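Local coordinates for VAO-type flavoprotein oxidase VAO615 (Myceliophthora thermophila, PDB 6F72) that binds one FAD bicovalently and is probably an oxidase whose reduced flavin reacts rapidly with molecular oxygen, although its substrate remains unidentified, at residues A[136-140]-A[257-261]. Residue numbers count along the deposited sequence, not the author numbering.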
ATOM      1  N   VAL A 136      23.176   3.950   3.347  1.00 24.92           N
ATOM      2  CA  VAL A 136      22.471   2.914   4.121  1.00 24.29           C
ATOM      3  C   VAL A 136      23.458   2.170   5.023  1.00 24.65           C
ATOM      4  O   VAL A 136      23.225   2.046   6.218  1.00 24.63           O
ATOM      5  CB  VAL A 136      21.702   1.935   3.203  1.00 23.67           C
ATOM      6  CG1 VAL A 136      20.978   0.865   4.013  1.00 23.24           C
ATOM      7  CG2 VAL A 136      20.719   2.681   2.317  1.00 23.35           C
ATOM      8  N   GLN A 137      24.567   1.706   4.444  1.00 25.02           N
ATOM      9  CA  GLN A 137      25.622   1.027   5.195  1.00 25.58           C
ATOM     10  C   GLN A 137      26.120   1.879   6.364  1.00 26.23           C
ATOM     11  O   GLN A 137      26.282   1.370   7.475  1.00 26.51           O
ATOM     12  CB  GLN A 137      26.784   0.649   4.272  1.00 26.01           C
ATOM     13  CG  GLN A 137      26.476  -0.510   3.323  1.00 25.49           C
ATOM     14  CD  GLN A 137      27.477  -0.638   2.174  1.00 25.93           C
ATOM     15  OE1 GLN A 137      28.169   0.322   1.814  1.00 26.36           O
ATOM     16  NE2 GLN A 137      27.542  -1.834   1.581  1.00 25.72           N
ATOM     17  N   ALA A 138      26.347   3.167   6.101  1.00 26.55           N
ATOM     18  CA  ALA A 138      26.759   4.129   7.127  1.00 27.26           C
ATOM     19  C   ALA A 138      25.715   4.265   8.238  1.00 26.86           C
ATOM     20  O   ALA A 138      26.054   4.162   9.423  1.00 27.37           O
ATOM     21  CB  ALA A 138      27.049   5.487   6.497  1.00 27.62           C
ATOM     22  N   ALA A 139      24.456   4.472   7.843  1.00 26.05           N
ATOM     23  CA  ALA A 139      23.352   4.647   8.787  1.00 25.69           C
ATOM     24  C   ALA A 139      23.115   3.417   9.661  1.00 25.51           C
ATOM     25  O   ALA A 139      22.910   3.549  10.878  1.00 25.65           O
ATOM     26  CB  ALA A 139      22.082   5.047   8.060  1.00 24.97           C
ATOM     27  N   LEU A 140      23.173   2.237   9.034  1.00 25.22           N
ATOM     28  CA  LEU A 140      23.072   0.955   9.737  1.00 25.19           C
ATOM     29  C   LEU A 140      24.209   0.765  10.738  1.00 26.15           C
ATOM     30  O   LEU A 140      23.970   0.352  11.870  1.00 26.28           O
ATOM     31  CB  LEU A 140      23.018  -0.225   8.751  1.00 24.73           C
ATOM     32  CG  LEU A 140      21.805  -0.422   7.829  1.00 23.90           C
ATOM     33  CD1 LEU A 140      22.080  -1.506   6.793  1.00 23.76           C
ATOM     34  CD2 LEU A 140      20.537  -0.762   8.602  1.00 23.35           C
ATOM     35  N   VAL A 257      20.465  -3.795   0.590  1.00 21.91           N
ATOM     36  CA  VAL A 257      21.462  -3.817   1.653  1.00 22.52           C
ATOM     37  C   VAL A 257      20.843  -4.557   2.841  1.00 22.48           C
ATOM     38  O   VAL A 257      19.747  -4.222   3.312  1.00 22.12           O
ATOM     39  CB  VAL A 257      21.912  -2.403   2.090  1.00 22.82           C
ATOM     40  CG1 VAL A 257      22.989  -2.496   3.162  1.00 23.37           C
ATOM     41  CG2 VAL A 257      22.431  -1.602   0.904  1.00 23.04           C
ATOM     42  N   THR A 258      21.563  -5.556   3.322  1.00 23.01           N
ATOM     43  CA  THR A 258      21.140  -6.343   4.468  1.00 23.11           C
ATOM     44  C   THR A 258      21.553  -5.642   5.751  1.00 23.63           C
ATOM     45  O   THR A 258      22.367  -4.698   5.714  1.00 24.16           O
ATOM     46  CB  THR A 258      21.770  -7.745   4.419  1.00 23.47           C
ATOM     47  OG1 THR A 258      23.194  -7.610   4.332  1.00 24.19           O
ATOM     48  CG2 THR A 258      21.290  -8.472   3.203  1.00 23.12           C
ATOM     49  N   ALA A 259      21.004  -6.112   6.872  1.00 23.66           N
ATOM     50  CA  ALA A 259      21.264  -5.571   8.213  1.00 24.12           C
ATOM     51  C   ALA A 259      22.744  -5.423   8.545  1.00 24.97           C
ATOM     52  O   ALA A 259      23.147  -4.411   9.130  1.00 25.32           O
ATOM     53  CB  ALA A 259      20.570  -6.411   9.271  1.00 24.08           C
ATOM     54  N   ASP A 260      23.552  -6.407   8.144  1.00 25.30           N
ATOM     55  CA  ASP A 260      24.996  -6.347   8.370  1.00 26.19           C
ATOM     56  C   ASP A 260      25.738  -5.497   7.323  1.00 26.39           C
ATOM     57  O   ASP A 260      26.964  -5.414   7.347  1.00 27.16           O
ATOM     58  CB  ASP A 260      25.585  -7.762   8.470  1.00 26.63           C
ATOM     59  CG  ASP A 260      25.558  -8.510   7.154  1.00 26.44           C
ATOM     60  OD1 ASP A 260      24.828  -8.112   6.219  1.00 25.90           O
ATOM     61  OD2 ASP A 260      26.283  -9.517   7.048  1.00 26.97           O
ATOM     62  N   GLY A 261      24.992  -4.873   6.409  1.00 25.81           N
ATOM     63  CA  GLY A 261      25.559  -3.924   5.449  1.00 25.96           C
ATOM     64  C   GLY A 261      26.045  -4.517   4.141  1.00 26.00           C
ATOM     65  O   GLY A 261      26.731  -3.835   3.386  1.00 26.39           O
TER
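Val257, on strand 251-257, points its CA-to-CB bond toward helix 133-146 and meets three residues of one helical face. Val257 CB lies 3.9 Å from Val136 CG1, and Val257 CG1 is 3.9 Å from Leu140 CD1 and 4.0 Å from Gln137 CG. Positions i, i+1 and i+4 of a helix share one side, so a compact beta-branched residue fits among them. Next comes a type I turn, Thr258 to Gly261, closed by Gly261 N donating to Thr258 O at 2.7 Å. Thr258 points away from the helix, and its OG1 donates to Asp260 OD1 at 2.5 Å, bracing the turn on its far side. Leu140 reaches over the backbone here, with CD1 3.4 Å from Thr258 O and 3.9 Å from Ala259 O. Ala259 also points away, its small methyl fitting against Asp547 and Val551, while its carbonyl accepts a hydrogen bond from Gln144, one helical turn beyond Leu140. Asp260 is exposed, as suits a carboxylate, and forms a salt bridge with Arg262. Gly261 has a positive phi of 90°, where a CB would be jammed against the preceding carbonyl oxygen; its O accepts the sole hydrogen bond between the segments, from Gln137 NE2 at 2.8 Å, the flexible amide reaching out from the helix's partly exposed flank. The contact thus seats the hairpin turn joining strands 251-257 and 263-266 against helix 133-146 within the PCMH-type FAD-binding domain, with Val136 also touching strands 169-172 and 288-298, so the helix packs against both sheets.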